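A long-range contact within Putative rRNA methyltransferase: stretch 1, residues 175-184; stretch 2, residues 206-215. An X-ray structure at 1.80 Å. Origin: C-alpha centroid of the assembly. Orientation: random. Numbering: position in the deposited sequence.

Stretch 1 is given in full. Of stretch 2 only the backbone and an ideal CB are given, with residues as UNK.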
# COMPACT_ATOMS: atom_id res chain seq x y z
N GLY A 175 -4.73 4.85 14.90
CA GLY A 175 -3.80 5.92 14.58
C GLY A 175 -4.05 6.69 13.28
O GLY A 175 -3.16 7.39 12.77
N PHE A 176 -5.29 6.62 12.77
CA PHE A 176 -5.67 7.32 11.52
C PHE A 176 -6.87 8.20 11.75
O PHE A 176 -7.80 7.80 12.45
CB PHE A 176 -6.10 6.29 10.44
CG PHE A 176 -4.95 5.61 9.71
CD1 PHE A 176 -4.11 6.34 8.88
CD2 PHE A 176 -4.76 4.21 9.83
CE1 PHE A 176 -3.08 5.71 8.18
CE2 PHE A 176 -3.75 3.56 9.09
CZ PHE A 176 -2.91 4.33 8.29
N GLU A 177 -6.88 9.35 11.09
CA GLU A 177 -8.06 10.21 11.07
C GLU A 177 -8.65 10.22 9.67
O GLU A 177 -8.01 10.71 8.74
CB GLU A 177 -7.68 11.62 11.52
CG GLU A 177 -8.85 12.56 11.61
CD GLU A 177 -9.81 12.24 12.75
OE1 GLU A 177 -9.36 11.77 13.83
OE2 GLU A 177 -11.02 12.53 12.61
N ILE A 178 -9.84 9.67 9.49
CA ILE A 178 -10.46 9.66 8.14
C ILE A 178 -10.68 11.09 7.64
O ILE A 178 -11.18 11.94 8.37
CB ILE A 178 -11.81 8.90 8.14
CG1 ILE A 178 -11.54 7.41 8.41
CG2 ILE A 178 -12.52 9.07 6.80
CD1 ILE A 178 -12.77 6.49 8.32
N ARG A 179 -10.32 11.33 6.40
CA ARG A 179 -10.44 12.67 5.80
C ARG A 179 -11.52 12.70 4.76
O ARG A 179 -12.48 13.44 4.87
CB ARG A 179 -9.11 13.10 5.20
CG ARG A 179 -8.07 13.32 6.29
CD ARG A 179 -8.54 14.42 7.27
NE ARG A 179 -7.55 14.70 8.31
CZ ARG A 179 -7.79 15.44 9.40
NH1 ARG A 179 -9.00 15.95 9.60
NH2 ARG A 179 -6.84 15.63 10.29
N THR A 180 -11.37 11.91 3.73
CA THR A 180 -12.29 11.93 2.61
C THR A 180 -12.99 10.59 2.49
O THR A 180 -12.35 9.55 2.63
CB THR A 180 -11.48 12.20 1.32
OG1 THR A 180 -10.96 13.53 1.37
CG2 THR A 180 -12.31 11.98 0.06
N SER A 181 -14.29 10.62 2.23
CA SER A 181 -15.01 9.39 1.86
C SER A 181 -15.99 9.80 0.74
O SER A 181 -16.97 10.48 1.00
CB SER A 181 -15.73 8.82 3.08
OG SER A 181 -16.45 7.63 2.78
N GLU A 182 -15.72 9.41 -0.50
CA GLU A 182 -16.56 9.84 -1.63
C GLU A 182 -16.72 8.79 -2.70
O GLU A 182 -15.84 7.96 -2.87
CB GLU A 182 -16.01 11.11 -2.27
CG GLU A 182 -15.77 12.23 -1.30
CD GLU A 182 -15.09 13.43 -1.93
OE1 GLU A 182 -14.55 13.29 -3.06
OE2 GLU A 182 -15.10 14.51 -1.29
N ILE A 183 -17.83 8.83 -3.42
CA ILE A 183 -17.97 8.02 -4.63
C ILE A 183 -17.18 8.67 -5.77
O ILE A 183 -17.30 9.87 -5.97
CB ILE A 183 -19.44 7.95 -5.06
CG1 ILE A 183 -20.29 7.46 -3.88
CG2 ILE A 183 -19.61 7.06 -6.30
CD1 ILE A 183 -20.21 5.99 -3.66
N VAL A 184 -16.37 7.90 -6.49
CA VAL A 184 -15.56 8.41 -7.61
C VAL A 184 -16.44 8.57 -8.85
O VAL A 184 -16.77 7.60 -9.55
CB VAL A 184 -14.41 7.43 -7.96
CG1 VAL A 184 -13.66 7.89 -9.24
CG2 VAL A 184 -13.45 7.30 -6.80
N UNK A 206 -17.10 2.92 -7.39
CA UNK A 206 -15.78 2.91 -6.73
C UNK A 206 -15.79 3.98 -5.64
O UNK A 206 -16.34 5.07 -5.84
CB UNK A 206 -14.65 3.16 -7.73
N UNK A 207 -15.28 3.65 -4.46
CA UNK A 207 -15.27 4.61 -3.36
C UNK A 207 -13.83 5.01 -3.08
O UNK A 207 -12.90 4.19 -3.15
CB UNK A 207 -15.93 4.03 -2.11
N UNK A 208 -13.64 6.29 -2.77
CA UNK A 208 -12.33 6.79 -2.35
C UNK A 208 -12.37 7.04 -0.86
O UNK A 208 -13.28 7.71 -0.37
CB UNK A 208 -11.94 8.06 -3.11
N UNK A 209 -11.45 6.44 -0.12
CA UNK A 209 -11.44 6.65 1.32
C UNK A 209 -10.02 7.08 1.65
O UNK A 209 -9.09 6.41 1.23
CB UNK A 209 -11.86 5.40 2.10
N UNK A 210 -9.83 8.17 2.36
CA UNK A 210 -8.46 8.58 2.68
C UNK A 210 -8.40 8.87 4.17
O UNK A 210 -9.40 9.16 4.80
CB UNK A 210 -8.03 9.80 1.86
N UNK A 211 -7.22 8.71 4.76
CA UNK A 211 -7.08 9.05 6.16
C UNK A 211 -5.67 9.53 6.44
O UNK A 211 -4.72 9.18 5.72
CB UNK A 211 -7.43 7.85 7.05
N UNK A 212 -5.53 10.33 7.47
CA UNK A 212 -4.23 10.89 7.81
C UNK A 212 -3.63 10.16 9.01
O UNK A 212 -4.33 9.93 9.99
CB UNK A 212 -4.35 12.39 8.10
N UNK A 213 -2.34 9.84 8.94
CA UNK A 213 -1.70 9.19 10.08
C UNK A 213 -1.55 10.23 11.16
O UNK A 213 -0.93 11.29 10.94
CB UNK A 213 -0.35 8.58 9.71
N UNK A 214 -2.13 9.96 12.33
CA UNK A 214 -2.03 10.91 13.43
C UNK A 214 -1.24 10.45 14.64
O UNK A 214 -0.80 9.29 14.77
CB UNK A 214 -3.44 11.28 13.89
N UNK A 215 -1.10 11.39 15.57
CA UNK A 215 -0.54 11.16 16.88
C UNK A 215 0.80 11.82 17.16
O UNK A 215 1.69 11.75 16.34
CB UNK A 215 -0.40 9.65 17.09

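The two stretches run antiparallel as neighbouring strands, with a bulge at Arg 179, which has no partner of its own across the ladder. Side chains alternate between two faces, one carrying Phe 176 and Ile 178, the other Glu 177 and Thr 180.

Position 206 begins the pairing: its O accepts a hydrogen bond from Val 184 N (2.9 Å). CA-to-CB points sideways, with Val 184 CB 4.3 Å from the ideal CB, so most small or branched residues would suit. It is Thr 206, whose CG2 lies 4.0 Å from Val 184 CG2.

Position 207 shares its face with Ser 181 and Ile 183. A long side chain, aliphatic or basic, could reach across both. Arg 207 does so: Ile 183 CD1 lies over one face of its guanidinium, 3.3 Å from NH2, and NH1 comes within 3.5 Å of Ser 181 OG.

Position 208 is tied to Glu 182 in both directions, its N giving a hydrogen bond to Glu 182 O at 2.8 Å. Thr 180 CG2 and Val 184 CG2 offer methyls near the ideal CB, inviting an aliphatic residue. Leu 208 packs CB 4.1 Å from Val 184 CG2 and CD2 3.9 Å from Thr 180 CG2.

Position 209 lies opposite Ser 181, with Ile 178 farther along the same face; a branched aliphatic could reach it. Leu 209 brings CD1 within 4.0 Å of Ile 178 CG2.

Position 210 sits beside the bulge. Its O accepts a bond from Arg 179 N at 2.8 Å, leaving Thr 180 N available to a short polar acceptor; Ser, Thr or Asn might serve. Thr 210, with chi1 p, accepts a bent bond from Thr 180 N on OG1 at 3.1 Å.

At position 211 the ideal CB is 3.4 Å from Glu 177 O, leaving little room next to that backbone, so a small residue suits. Ala 211 sets its CB 3.9 Å from Phe 176 CB.

Position 212 pairs with Glu 177 through two 2.8 Å hydrogen bonds, Glu 177 N to its O and its N to Glu 177 O. Arg 179 NE is 4.0 Å from the ideal CB, so an acidic residue is the natural choice. Glu 212, extended, makes a salt bridge from OE1 to Arg 179 NH2 at 3.0 Å.

Position 213 faces the Phe 176 side chain and suits a modest apolar group; Ala 213 CB lies 4.3 Å from Phe 176 CE1.

Position 214 points toward stretch 1, and its N bonds to Gly 175 O (2.8 Å). An aliphatic could cover Glu 177 CB; Ile 214 CG2 lies 3.8 Å from Glu 177 CB.

Position 215 touches nothing here, but phi 113° with psi 136° would jam a CB against the preceding carbonyl O, which calls for glycine: Gly 215.

Stretch 2 (206-215) TRLLTAEAIG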
# COMPACT_ATOMS: atom_id res chain seq x y z
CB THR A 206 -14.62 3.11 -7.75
OG1 THR A 206 -14.52 1.95 -8.57
CG2 THR A 206 -13.28 3.27 -7.05
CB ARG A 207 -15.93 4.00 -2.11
CG ARG A 207 -15.51 4.63 -0.74
CD ARG A 207 -16.61 5.45 0.01
NE ARG A 207 -17.99 5.04 -0.27
CZ ARG A 207 -19.06 5.85 -0.13
NH1 ARG A 207 -18.90 7.09 0.31
NH2 ARG A 207 -20.28 5.41 -0.42
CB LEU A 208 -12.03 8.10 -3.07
CG LEU A 208 -10.88 8.93 -2.54
CD1 LEU A 208 -9.52 8.26 -2.76
CD2 LEU A 208 -10.94 10.36 -3.20
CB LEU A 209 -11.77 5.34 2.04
CG LEU A 209 -11.76 5.32 3.57
CD1 LEU A 209 -12.87 6.24 4.06
CD2 LEU A 209 -12.00 3.86 4.02
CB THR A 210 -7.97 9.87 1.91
OG1 THR A 210 -8.66 11.01 2.41
CG2 THR A 210 -8.17 9.74 0.38
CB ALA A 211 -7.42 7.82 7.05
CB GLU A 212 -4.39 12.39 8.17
CG GLU A 212 -3.06 13.07 8.58
CD GLU A 212 -3.26 14.55 8.95
OE1 GLU A 212 -4.33 15.10 8.67
OE2 GLU A 212 -2.36 15.15 9.56
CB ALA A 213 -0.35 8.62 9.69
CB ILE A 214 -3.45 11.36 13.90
CG1 ILE A 214 -4.28 10.15 14.27
CG2 ILE A 214 -4.13 12.25 12.82
CD1 ILE A 214 -5.68 10.44 14.82
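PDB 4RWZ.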